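Long-range contacts in beta-catenin homolog sys-1 (Caenorhabditis elegans, PDB 3C2G), which acts as a transcriptional coregulator in the Wnt asymmetry pathway, binding the TCF factor pop-1 and activating or repressing its target genes: residues 27-31 against 80-84; 54-58 against 84-88; 493-499 against 545-549; 539-544 against 575-580. One frame throughout, in Å; residues are numbered along the deposited sequence.

Interaction 1: 27-31 against 80-84; sequences AKTIR and NLLDI
Ile84 and Arg31 meet where helices 20-37 and 71-90 run side by side, their local axes 9.3 Å apart and inclined by 23°. The tight part of the contact is apolar and lies deep in the protein. The end of the Ile84 side chain reaches across, so that its CD1 sits 3.9 Å from Ile30 CG2 and just as near to Arg31 CB, and the two isoleucines cross at about a right angle. One turn back, the methyl of Ala27 touches Leu81 CD2 at 3.9 Å. Ile54 of helix 47-62 packs on both Ile30 and Ile84, extending the apolar layer.

The looser, polar side leads outward from buried Asn80 and Asp83 through partly exposed Arg31 to exposed Lys28. Arg31 leaves its helix with CG anti to the backbone N (chi1 -176°) and then runs extended to NE, which carries the guanidinium over to Asp83. There NE donates to Asp83 OD2 at 2.8 Å, meeting that oxygen from above the carboxylate plane, and NH2 adds a weaker bond to the same atom. Arg87 makes a second salt bridge to OD2 while Arg86 pairs with OD1, so the one carboxylate probably offsets part of the charge of three arginines. Asn80 OD1 lies between two aliphatic stems, 3.5 Å from both Lys28 CG and Arg31 CD; its amide nitrogen is held by Gln76 O. Beyond this point the Lys28 chain extends away. The pair forms part of the all-helical superhelix of the armadillo domain, whose helices pack side by side around a shared apolar core.

Interaction 2: 54-58 against 84-88; sequences ILNII and ILRRF
Phe88 and Ile84 of helix 71-90 face Ile54, Leu55 and Ile58 of helix 47-62, two helices consecutive in the chain that pack together in the N-terminal part of the armadillo superhelix. Their local axes approach to 11.0 Å and diverge widely from antiparallel, at 139°, and no hydrogen bond joins the two segments: all of the contact is apolar.

The aliphatic contacts centre on Ile84 CG2. This branch, set anti to the backbone N, meets the tip of Ile58 at CD1 (3.5 Å) and the CG2 methyl of Ile54 (3.7 Å), the Ile54 and Ile84 side chains crossing at about a right angle. Ile58 CD1 also reaches Leu85, 3.9 Å from its backbone N and 4.1 Å from its CB.

The aromatic contacts belong to Phe88. Ile84 CG2 rests over one face of its ring, displaced toward the rim, and Ile54 comes in obliquely, with CG2 3.5 Å from CZ. Cutting Phe88 back to an alanine is likely to open a gap beside Ile54 and Leu55, costing Leu55 CD2 its nearest apolar partner across the contact and Ile54 CG2 one of its two. Farther out, Gln100 of helix 98-103 and Met104 touch Leu55, while Ile30 of helix 20-37 backs Ile54. At the edge of the Phe88 ring, near its plane, Leu55 CD2 stops 3.6 Å from CD2 of the phenylalanine.

Interaction 3: 493-499 against 545-549; sequences NLIGHIC and YSYSI
The carbonyl O of Asn493, whose side chain faces Tyr545, receives two backbone donors of the helix it precedes: His497 N at 3.2 Å and, in a weak bond, Gly496 N. Asn493 occupies the N-cap position of helix 494-507, and its side-chain ND2 is hydrogen-bonded to Leu483 O. Its OD1 approaches Tyr545 CD1 at 4.1 Å, oblique to the ring, with amide and ring planes 47° apart.

The segment 545-549 carries the chain away from helix 539-544 and folds against the first turns of helix 494-507, a loop-on-helix contact in the C-terminal part of the armadillo domain. Ile495 meets it with CG2, the branch anti to the backbone N, which lies 3.6 Å from Tyr545 O and also touches Tyr545 CB. The hydroxyl of Ser546 is near this methyl too, but its bond goes back to Val542 O. Ile495 also touches Leu532 of helix 515-535.

From Ser546 to Ile549 the chain makes a type I turn, with Ile549 N bonded to Ser546 O at 3.0 Å, and this brings two side chains to Cys499. Ser548 OG comes alongside, 3.3 Å from Cys499 CB. On the apolar flank the extended Ile549 chain presents its terminal CD1 to Cys499 SG at 3.7 Å.

Interaction 4: 539-544 against 575-580; sequences EKEVAQ and KILEHC
The imidazole of His579 is sandwiched: the backbone of Glu539 and Lys540 covers one face, with Lys540 N 4.1 Å above the ring centre, and Glu578 CB lies over the rim of the opposite face. Lys540 CA makes a CH-pi contact on the first face, close to the ring normal. At the edge, Glu539 OE2 sits in the ring plane, 3.0 Å from His579 CE1, its carboxylate turned 70° from the ring.

This crossing joins helix 539-544 to the end of helix 563-579 near the C-terminal tip of the armadillo domain. The local axes are almost perpendicular, at 94°, and only 8.7 Å apart, a closeness consistent with the small Ala543 at the crossing: its CB rests on the backbone of Ile576, 4.0 Å from CA.

His579 is fixed in rotation from its own helix, where ND1 donates to Lys575 O at 3.0 Å. A leucine in its place would probably leave that carbonyl without its side-chain donor and Lys540 CA without an aromatic face to rest on. On the side where Lys540 CA lies, the Lys540 chain, bent at chi2, brings CG to 3.4 Å from His579 CD2. At the far end of the crossing, Cys580 SG touches Gln544 CA. Beyond the Glu539 carboxylate, the Lys575 chain turns at its last torsion (chi4 -65°), and NZ bridges to Glu539 OE1 at 3.0 Å, reaching it from above the carboxylate plane.

Overall arrangement
The four contacts form two pairs on opposite sides of the chain's centre. Interactions 1 and 2, with centres about 8 Å apart, share Ile84 and helix 71-90, which packs against helices 20-37 and 47-62; Ile30 on Ile54 joins them. Interactions 3 and 4, centres about 12 Å apart, alternate along the chain, and Ile495 touching Val542 links them. The N-terminal pair closes before the C-terminal one opens; the centres of interactions 1 and 4 are about 89 Å apart. At each end the contacts join elements close in the chain, helix on helix except for the loop of interaction 3, with the helical series between, as expected of an elongated armadillo superhelix offering partners an extended surface.

Interaction 1: 27-31 against 80-84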
loop_
_atom_site.group_PDB
_atom_site.type_symbol
_atom_site.label_atom_id
_atom_site.label_comp_id
_atom_site.label_asym_id
_atom_site.label_seq_id
_atom_site.Cartn_x
_atom_site.Cartn_y
_atom_site.Cartn_z
ATOM N N ALA A 27 -10.318 -42.871 23.147
ATOM C CA ALA A 27 -10.298 -41.692 22.274
ATOM C C ALA A 27 -11.314 -41.774 21.124
ATOM O O ALA A 27 -12.103 -40.850 20.934
ATOM C CB ALA A 27 -8.885 -41.423 21.757
ATOM N N LYS A 28 -11.317 -42.888 20.386
ATOM C CA LYS A 28 -12.329 -43.132 19.346
ATOM C C LYS A 28 -13.738 -42.976 19.903
ATOM O O LYS A 28 -14.597 -42.337 19.288
ATOM C CB LYS A 28 -12.189 -44.529 18.745
ATOM C CG LYS A 28 -10.914 -44.764 17.945
ATOM C CD LYS A 28 -10.856 -46.201 17.419
ATOM C CE LYS A 28 -9.610 -46.438 16.565
ATOM N NZ LYS A 28 -9.435 -47.886 16.207
ATOM N N THR A 29 -13.953 -43.559 21.080
ATOM C CA THR A 29 -15.235 -43.523 21.768
ATOM C C THR A 29 -15.691 -42.088 22.018
ATOM O O THR A 29 -16.778 -41.695 21.583
ATOM C CB THR A 29 -15.159 -44.331 23.091
ATOM O OG1 THR A 29 -14.799 -45.689 22.794
ATOM C CG2 THR A 29 -16.483 -44.309 23.836
ATOM N N ILE A 30 -14.849 -41.310 22.697
ATOM C CA ILE A 30 -15.132 -39.892 22.953
ATOM C C ILE A 30 -15.370 -39.102 21.655
ATOM O O ILE A 30 -16.275 -38.276 21.588
ATOM C CB ILE A 30 -14.021 -39.232 23.804
ATOM C CG1 ILE A 30 -13.991 -39.855 25.206
ATOM C CG2 ILE A 30 -14.219 -37.704 23.889
ATOM C CD1 ILE A 30 -12.715 -39.586 26.001
ATOM N N ARG A 31 -14.575 -39.375 20.623
ATOM C CA ARG A 31 -14.741 -38.699 19.338
ATOM C C ARG A 31 -16.088 -39.043 18.724
ATOM O O ARG A 31 -16.826 -38.165 18.275
ATOM C CB ARG A 31 -13.603 -39.063 18.384
ATOM C CG ARG A 31 -13.651 -38.334 17.053
ATOM C CD ARG A 31 -12.565 -38.832 16.108
ATOM N NE ARG A 31 -12.764 -38.295 14.765
ATOM C CZ ARG A 31 -13.268 -38.974 13.739
ATOM N NH1 ARG A 31 -13.622 -40.250 13.874
ATOM N NH2 ARG A 31 -13.411 -38.370 12.568
ATOM N N ASN A 80 -7.358 -38.697 16.331
ATOM C CA ASN A 80 -8.660 -38.671 17.000
ATOM C C ASN A 80 -8.812 -37.471 17.924
ATOM O O ASN A 80 -9.800 -36.736 17.846
ATOM C CB ASN A 80 -8.888 -39.967 17.782
ATOM C CG ASN A 80 -9.346 -41.116 16.900
ATOM O OD1 ASN A 80 -10.511 -41.485 16.925
ATOM N ND2 ASN A 80 -8.434 -41.680 16.115
ATOM N N LEU A 81 -7.821 -37.274 18.793
ATOM C CA LEU A 81 -7.810 -36.149 19.722
ATOM C C LEU A 81 -7.749 -34.793 19.001
ATOM O O LEU A 81 -8.439 -33.840 19.384
ATOM C CB LEU A 81 -6.651 -36.284 20.707
ATOM C CG LEU A 81 -6.540 -37.588 21.510
ATOM C CD1 LEU A 81 -5.240 -37.623 22.269
ATOM C CD2 LEU A 81 -7.708 -37.789 22.468
ATOM N N LEU A 82 -6.941 -34.707 17.944
ATOM C CA LEU A 82 -6.833 -33.454 17.202
ATOM C C LEU A 82 -8.110 -33.159 16.454
ATOM O O LEU A 82 -8.469 -31.999 16.278
ATOM C CB LEU A 82 -5.625 -33.454 16.270
ATOM C CG LEU A 82 -4.281 -33.534 17.007
ATOM C CD1 LEU A 82 -3.123 -33.792 16.043
ATOM C CD2 LEU A 82 -4.046 -32.289 17.857
ATOM N N ASP A 83 -8.817 -34.210 16.048
ATOM C CA ASP A 83 -10.102 -34.033 15.375
ATOM C C ASP A 83 -11.171 -33.529 16.331
ATOM O O ASP A 83 -12.028 -32.741 15.942
ATOM C CB ASP A 83 -10.575 -35.311 14.694
ATOM C CG ASP A 83 -11.790 -35.069 13.815
ATOM O OD1 ASP A 83 -11.660 -34.388 12.771
ATOM O OD2 ASP A 83 -12.889 -35.531 14.186
ATOM N N ILE A 84 -11.116 -33.979 17.584
ATOM C CA ILE A 84 -11.990 -33.437 18.612
ATOM C C ILE A 84 -11.645 -31.961 18.774
ATOM O O ILE A 84 -12.516 -31.093 18.689
ATOM C CB ILE A 84 -11.828 -34.189 19.966
ATOM C CG1 ILE A 84 -12.484 -35.575 19.904
ATOM C CG2 ILE A 84 -12.422 -33.378 21.113
ATOM C CD1 ILE A 84 -11.930 -36.574 20.935
#

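Interaction 2: 54-58 against 84-88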
loop_
_atom_site.group_PDB
_atom_site.type_symbol
_atom_site.label_atom_id
_atom_site.label_comp_id
_atom_site.label_asym_id
_atom_site.label_seq_id
_atom_site.Cartn_x
_atom_site.Cartn_y
_atom_site.Cartn_z
ATOM N N ILE A 54 -12.597 -32.703 28.542
ATOM C CA ILE A 54 -12.150 -33.151 27.221
ATOM C C ILE A 54 -10.803 -32.527 26.850
ATOM O O ILE A 54 -9.899 -33.223 26.374
ATOM C CB ILE A 54 -13.164 -32.816 26.111
ATOM C CG1 ILE A 54 -14.587 -33.235 26.513
ATOM C CG2 ILE A 54 -12.723 -33.427 24.775
ATOM C CD1 ILE A 54 -15.044 -34.551 25.971
ATOM N N LEU A 55 -10.671 -31.220 27.066
ATOM C CA LEU A 55 -9.438 -30.526 26.728
ATOM C C LEU A 55 -8.289 -31.140 27.503
ATOM O O LEU A 55 -7.200 -31.351 26.956
ATOM C CB LEU A 55 -9.533 -29.019 27.006
ATOM C CG LEU A 55 -10.435 -28.162 26.100
ATOM C CD1 LEU A 55 -10.457 -26.703 26.575
ATOM C CD2 LEU A 55 -10.015 -28.254 24.634
ATOM N N ASN A 56 -8.544 -31.449 28.771
ATOM C CA ASN A 56 -7.507 -32.008 29.619
ATOM C C ASN A 56 -7.091 -33.397 29.172
ATOM O O ASN A 56 -5.934 -33.775 29.347
ATOM C CB ASN A 56 -7.925 -31.990 31.089
ATOM C CG ASN A 56 -7.744 -30.619 31.728
ATOM O OD1 ASN A 56 -7.143 -29.709 31.138
ATOM N ND2 ASN A 56 -8.250 -30.470 32.947
ATOM N N ILE A 57 -8.022 -34.136 28.568
ATOM C CA ILE A 57 -7.698 -35.437 27.983
ATOM C C ILE A 57 -6.923 -35.289 26.664
ATOM O O ILE A 57 -5.919 -35.985 26.434
ATOM C CB ILE A 57 -8.957 -36.341 27.797
ATOM C CG1 ILE A 57 -9.507 -36.777 29.161
ATOM C CG2 ILE A 57 -8.615 -37.576 26.982
ATOM C CD1 ILE A 57 -10.835 -37.537 29.091
ATOM N N ILE A 58 -7.389 -34.395 25.795
ATOM C CA ILE A 58 -6.648 -34.090 24.572
ATOM C C ILE A 58 -5.175 -33.811 24.898
ATOM O O ILE A 58 -4.262 -34.454 24.342
ATOM C CB ILE A 58 -7.291 -32.928 23.791
ATOM C CG1 ILE A 58 -8.603 -33.404 23.156
ATOM C CG2 ILE A 58 -6.322 -32.405 22.738
ATOM C CD1 ILE A 58 -9.500 -32.307 22.699
ATOM N N ILE A 84 -11.116 -33.979 17.584
ATOM C CA ILE A 84 -11.990 -33.437 18.612
ATOM C C ILE A 84 -11.645 -31.961 18.774
ATOM O O ILE A 84 -12.516 -31.093 18.689
ATOM C CB ILE A 84 -11.828 -34.189 19.966
ATOM C CG1 ILE A 84 -12.484 -35.575 19.904
ATOM C CG2 ILE A 84 -12.422 -33.378 21.113
ATOM C CD1 ILE A 84 -11.930 -36.574 20.935
ATOM N N LEU A 85 -10.365 -31.676 18.978
ATOM C CA LEU A 85 -9.916 -30.299 19.152
ATOM C C LEU A 85 -10.356 -29.395 18.002
ATOM O O LEU A 85 -10.845 -28.293 18.237
ATOM C CB LEU A 85 -8.399 -30.244 19.334
ATOM C CG LEU A 85 -7.746 -28.871 19.503
ATOM C CD1 LEU A 85 -8.344 -28.042 20.660
ATOM C CD2 LEU A 85 -6.258 -29.069 19.696
ATOM N N ARG A 86 -10.193 -29.874 16.770
ATOM C CA ARG A 86 -10.613 -29.123 15.599
ATOM C C ARG A 86 -12.088 -28.775 15.687
ATOM O O ARG A 86 -12.481 -27.638 15.438
ATOM C CB ARG A 86 -10.328 -29.901 14.314
ATOM C CG ARG A 86 -10.723 -29.160 13.034
ATOM C CD ARG A 86 -10.280 -29.887 11.767
ATOM N NE ARG A 86 -10.980 -31.157 11.626
ATOM C CZ ARG A 86 -12.182 -31.297 11.078
ATOM N NH1 ARG A 86 -12.827 -30.233 10.605
ATOM N NH2 ARG A 86 -12.741 -32.503 11.012
ATOM N N ARG A 87 -12.894 -29.759 16.072
ATOM C CA ARG A 87 -14.332 -29.575 16.173
ATOM C C ARG A 87 -14.723 -28.526 17.214
ATOM O O ARG A 87 -15.652 -27.739 16.993
ATOM C CB ARG A 87 -15.020 -30.921 16.400
ATOM C CG ARG A 87 -14.961 -31.796 15.146
ATOM C CD ARG A 87 -15.509 -33.202 15.340
ATOM N NE ARG A 87 -16.408 -33.511 14.228
ATOM C CZ ARG A 87 -16.058 -34.157 13.121
ATOM N NH1 ARG A 87 -14.827 -34.616 12.969
ATOM N NH2 ARG A 87 -16.956 -34.355 12.171
ATOM N N PHE A 88 -13.977 -28.486 18.315
ATOM C CA PHE A 88 -14.138 -27.454 19.341
ATOM C C PHE A 88 -13.908 -26.037 18.824
ATOM O O PHE A 88 -14.360 -25.072 19.435
ATOM C CB PHE A 88 -13.159 -27.696 20.493
ATOM C CG PHE A 88 -13.607 -28.737 21.471
ATOM C CD1 PHE A 88 -14.629 -29.630 21.156
ATOM C CD2 PHE A 88 -12.983 -28.841 22.714
ATOM C CE1 PHE A 88 -15.035 -30.591 22.063
ATOM C CE2 PHE A 88 -13.382 -29.809 23.638
ATOM C CZ PHE A 88 -14.412 -30.685 23.311
#

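Interaction 3: 493-499 against 545-549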
loop_
_atom_site.group_PDB
_atom_site.type_symbol
_atom_site.label_atom_id
_atom_site.label_comp_id
_atom_site.label_asym_id
_atom_site.label_seq_id
_atom_site.Cartn_x
_atom_site.Cartn_y
_atom_site.Cartn_z
ATOM N N ASN A 493 -11.451 29.732 -20.834
ATOM C CA ASN A 493 -10.071 29.348 -21.070
ATOM C C ASN A 493 -9.338 29.089 -19.751
ATOM O O ASN A 493 -9.919 29.227 -18.670
ATOM C CB ASN A 493 -9.356 30.385 -21.947
ATOM C CG ASN A 493 -8.899 31.609 -21.176
ATOM O OD1 ASN A 493 -9.454 31.971 -20.131
ATOM N ND2 ASN A 493 -7.870 32.258 -21.697
ATOM N N LEU A 494 -8.064 28.725 -19.849
ATOM C CA LEU A 494 -7.272 28.329 -18.691
ATOM C C LEU A 494 -7.460 29.241 -17.482
ATOM O O LEU A 494 -7.641 28.750 -16.366
ATOM C CB LEU A 494 -5.786 28.195 -19.058
ATOM C CG LEU A 494 -4.870 27.573 -17.996
ATOM C CD1 LEU A 494 -5.349 26.174 -17.553
ATOM C CD2 LEU A 494 -3.420 27.520 -18.470
ATOM N N ILE A 495 -7.442 30.558 -17.698
ATOM C CA ILE A 495 -7.614 31.505 -16.587
ATOM C C ILE A 495 -8.915 31.237 -15.818
ATOM O O ILE A 495 -8.910 31.185 -14.595
ATOM C CB ILE A 495 -7.589 33.009 -17.023
ATOM C CG1 ILE A 495 -6.475 33.323 -18.033
ATOM C CG2 ILE A 495 -7.478 33.910 -15.807
ATOM C CD1 ILE A 495 -5.082 32.931 -17.590
ATOM N N GLY A 496 -10.016 31.076 -16.548
ATOM C CA GLY A 496 -11.324 30.777 -15.953
ATOM C C GLY A 496 -11.297 29.514 -15.108
ATOM O O GLY A 496 -11.844 29.482 -14.000
ATOM N N HIS A 497 -10.643 28.480 -15.624
ATOM C CA HIS A 497 -10.469 27.235 -14.889
ATOM C C HIS A 497 -9.551 27.339 -13.663
ATOM O O HIS A 497 -9.865 26.758 -12.625
ATOM C CB HIS A 497 -10.048 26.104 -15.832
ATOM C CG HIS A 497 -11.069 25.812 -16.885
ATOM N ND1 HIS A 497 -12.182 25.037 -16.644
ATOM C CD2 HIS A 497 -11.169 26.223 -18.173
ATOM C CE1 HIS A 497 -12.912 24.963 -17.743
ATOM N NE2 HIS A 497 -12.317 25.672 -18.686
ATOM N N ILE A 498 -8.446 28.076 -13.768
ATOM C CA ILE A 498 -7.582 28.309 -12.614
ATOM C C ILE A 498 -8.421 28.973 -11.526
ATOM O O ILE A 498 -8.359 28.581 -10.353
ATOM C CB ILE A 498 -6.390 29.271 -12.912
ATOM C CG1 ILE A 498 -5.550 28.859 -14.135
ATOM C CG2 ILE A 498 -5.541 29.498 -11.683
ATOM C CD1 ILE A 498 -4.901 27.544 -14.065
ATOM N N CYS A 499 -9.202 29.983 -11.929
ATOM C CA CYS A 499 -10.019 30.772 -10.998
ATOM C C CYS A 499 -11.112 29.940 -10.333
ATOM O O CYS A 499 -11.440 30.166 -9.184
ATOM C CB CYS A 499 -10.619 31.997 -11.700
ATOM S SG CYS A 499 -9.397 33.276 -12.163
ATOM N N TYR A 545 -9.262 38.685 -17.160
ATOM C CA TYR A 545 -9.934 37.402 -16.935
ATOM C C TYR A 545 -9.905 36.933 -15.470
ATOM O O TYR A 545 -10.400 35.849 -15.160
ATOM C CB TYR A 545 -9.391 36.309 -17.860
ATOM C CG TYR A 545 -9.946 36.327 -19.266
ATOM C CD1 TYR A 545 -11.118 35.647 -19.580
ATOM C CD2 TYR A 545 -9.293 37.016 -20.287
ATOM C CE1 TYR A 545 -11.632 35.656 -20.881
ATOM C CE2 TYR A 545 -9.793 37.034 -21.585
ATOM C CZ TYR A 545 -10.958 36.353 -21.876
ATOM O OH TYR A 545 -11.447 36.364 -23.163
ATOM N N SER A 546 -9.354 37.748 -14.573
ATOM C CA SER A 546 -9.286 37.395 -13.146
ATOM C C SER A 546 -10.278 38.121 -12.238
ATOM O O SER A 546 -10.067 38.188 -11.026
ATOM C CB SER A 546 -7.874 37.625 -12.618
ATOM O OG SER A 546 -7.021 36.633 -13.131
ATOM N N TYR A 547 -11.346 38.661 -12.821
ATOM C CA TYR A 547 -12.387 39.357 -12.063
ATOM C C TYR A 547 -13.039 38.447 -10.995
ATOM O O TYR A 547 -13.468 38.919 -9.955
ATOM C CB TYR A 547 -13.440 39.932 -13.018
ATOM C CG TYR A 547 -14.154 38.867 -13.799
ATOM C CD1 TYR A 547 -13.595 38.345 -14.961
ATOM C CD2 TYR A 547 -15.364 38.344 -13.355
ATOM C CE1 TYR A 547 -14.223 37.339 -15.671
ATOM C CE2 TYR A 547 -16.005 37.339 -14.057
ATOM C CZ TYR A 547 -15.427 36.838 -15.218
ATOM O OH TYR A 547 -16.060 35.837 -15.937
ATOM N N SER A 548 -13.092 37.147 -11.260
ATOM C CA SER A 548 -13.580 36.149 -10.289
ATOM C C SER A 548 -12.763 36.053 -9.001
ATOM O O SER A 548 -13.274 35.595 -7.987
ATOM C CB SER A 548 -13.657 34.768 -10.936
ATOM O OG SER A 548 -12.645 34.625 -11.930
ATOM N N ILE A 549 -11.507 36.488 -9.032
ATOM C CA ILE A 549 -10.650 36.426 -7.852
ATOM C C ILE A 549 -10.776 37.701 -7.029
ATOM O O ILE A 549 -10.712 38.803 -7.563
ATOM C CB ILE A 549 -9.177 36.112 -8.248
ATOM C CG1 ILE A 549 -9.011 34.607 -8.456
ATOM C CG2 ILE A 549 -8.177 36.602 -7.212
ATOM C CD1 ILE A 549 -7.669 34.208 -9.052
#

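Interaction 4: 539-544 against 575-580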
loop_
_atom_site.group_PDB
_atom_site.type_symbol
_atom_site.label_atom_id
_atom_site.label_comp_id
_atom_site.label_asym_id
_atom_site.label_seq_id
_atom_site.Cartn_x
_atom_site.Cartn_y
_atom_site.Cartn_z
ATOM N N GLU A 539 -0.267 39.738 -19.983
ATOM C CA GLU A 539 -0.513 40.509 -18.776
ATOM C C GLU A 539 -1.924 41.115 -18.732
ATOM O O GLU A 539 -2.631 40.949 -17.741
ATOM C CB GLU A 539 0.561 41.576 -18.599
ATOM C CG GLU A 539 0.878 41.863 -17.158
ATOM C CD GLU A 539 2.126 42.698 -16.996
ATOM O OE1 GLU A 539 3.239 42.143 -17.098
ATOM O OE2 GLU A 539 1.996 43.913 -16.746
ATOM N N LYS A 540 -2.340 41.783 -19.810
ATOM C CA LYS A 540 -3.704 42.328 -19.920
ATOM C C LYS A 540 -4.765 41.264 -19.724
ATOM O O LYS A 540 -5.637 41.401 -18.879
ATOM C CB LYS A 540 -3.929 42.976 -21.291
ATOM C CG LYS A 540 -3.575 44.436 -21.382
ATOM C CD LYS A 540 -4.783 45.334 -21.141
ATOM C CE LYS A 540 -4.391 46.818 -21.214
ATOM N NZ LYS A 540 -5.565 47.720 -21.008
ATOM N N GLU A 541 -4.679 40.217 -20.537
ATOM C CA GLU A 541 -5.667 39.151 -20.595
ATOM C C GLU A 541 -5.851 38.467 -19.236
ATOM O O GLU A 541 -6.981 38.255 -18.800
ATOM C CB GLU A 541 -5.271 38.132 -21.689
ATOM C CG GLU A 541 -6.401 37.205 -22.183
ATOM C CD GLU A 541 -5.961 36.163 -23.242
ATOM O OE1 GLU A 541 -6.837 35.407 -23.731
ATOM O OE2 GLU A 541 -4.754 36.092 -23.593
ATOM N N VAL A 542 -4.746 38.142 -18.568
ATOM C CA VAL A 542 -4.818 37.490 -17.263
ATOM C C VAL A 542 -5.531 38.368 -16.242
ATOM O O VAL A 542 -6.415 37.902 -15.516
ATOM C CB VAL A 542 -3.418 37.069 -16.725
ATOM C CG1 VAL A 542 -3.497 36.699 -15.265
ATOM C CG2 VAL A 542 -2.874 35.902 -17.512
ATOM N N ALA A 543 -5.147 39.639 -16.197
ATOM C CA ALA A 543 -5.747 40.580 -15.274
ATOM C C ALA A 543 -7.245 40.694 -15.502
ATOM O O ALA A 543 -8.033 40.530 -14.563
ATOM C CB ALA A 543 -5.090 41.920 -15.394
ATOM N N GLN A 544 -7.658 40.939 -16.741
ATOM C CA GLN A 544 -9.090 41.123 -16.980
ATOM C C GLN A 544 -9.888 39.822 -16.876
ATOM O O GLN A 544 -11.049 39.847 -16.489
ATOM C CB GLN A 544 -9.394 41.956 -18.238
ATOM C CG GLN A 544 -9.099 41.301 -19.567
ATOM C CD GLN A 544 -8.828 42.311 -20.696
ATOM O OE1 GLN A 544 -9.143 43.506 -20.585
ATOM N NE2 GLN A 544 -8.236 41.822 -21.789
ATOM N N LYS A 575 0.354 44.192 -10.963
ATOM C CA LYS A 575 0.111 43.969 -12.384
ATOM C C LYS A 575 -1.379 43.936 -12.736
ATOM O O LYS A 575 -1.769 44.347 -13.837
ATOM C CB LYS A 575 0.808 42.693 -12.853
ATOM C CG LYS A 575 2.314 42.835 -12.978
ATOM C CD LYS A 575 2.955 41.525 -13.367
ATOM C CE LYS A 575 4.472 41.649 -13.489
ATOM N NZ LYS A 575 4.874 42.560 -14.599
ATOM N N ILE A 576 -2.215 43.456 -11.815
ATOM C CA ILE A 576 -3.662 43.495 -12.045
ATOM C C ILE A 576 -4.168 44.949 -12.083
ATOM O O ILE A 576 -5.007 45.303 -12.917
ATOM C CB ILE A 576 -4.468 42.653 -11.007
ATOM C CG1 ILE A 576 -4.224 41.158 -11.198
ATOM C CG2 ILE A 576 -5.966 42.919 -11.129
ATOM C CD1 ILE A 576 -4.562 40.338 -9.978
ATOM N N LEU A 577 -3.639 45.784 -11.193
ATOM C CA LEU A 577 -4.102 47.164 -11.079
ATOM C C LEU A 577 -3.568 48.059 -12.189
ATOM O O LEU A 577 -4.188 49.068 -12.516
ATOM C CB LEU A 577 -3.791 47.737 -9.700
ATOM C CG LEU A 577 -4.493 46.997 -8.561
ATOM C CD1 LEU A 577 -4.131 47.572 -7.210
ATOM C CD2 LEU A 577 -6.004 47.008 -8.758
ATOM N N GLU A 578 -2.434 47.679 -12.778
ATOM C CA GLU A 578 -1.908 48.367 -13.953
ATOM C C GLU A 578 -2.884 48.263 -15.123
ATOM O O GLU A 578 -2.974 49.183 -15.931
ATOM C CB GLU A 578 -0.536 47.807 -14.350
ATOM C CG GLU A 578 0.240 48.625 -15.396
ATOM C CD GLU A 578 1.672 48.087 -15.633
ATOM O OE1 GLU A 578 2.393 47.801 -14.632
ATOM O OE2 GLU A 578 2.081 47.958 -16.824
ATOM N N HIS A 579 -3.621 47.157 -15.206
ATOM C CA HIS A 579 -4.571 46.954 -16.313
ATOM C C HIS A 579 -6.058 47.074 -15.920
ATOM O O HIS A 579 -6.904 47.351 -16.764
ATOM C CB HIS A 579 -4.296 45.640 -17.043
ATOM C CG HIS A 579 -2.885 45.497 -17.517
ATOM N ND1 HIS A 579 -1.937 44.765 -16.831
ATOM C CD2 HIS A 579 -2.253 45.997 -18.607
ATOM C CE1 HIS A 579 -0.784 44.825 -17.474
ATOM N NE2 HIS A 579 -0.949 45.563 -18.558
ATOM N N CYS A 580 -6.373 46.877 -14.645
ATOM C CA CYS A 580 -7.735 47.101 -14.157
ATOM C C CYS A 580 -7.686 48.031 -12.961
ATOM O O CYS A 580 -7.862 47.584 -11.822
ATOM C CB CYS A 580 -8.413 45.782 -13.785
ATOM S SG CYS A 580 -8.369 44.534 -15.104
#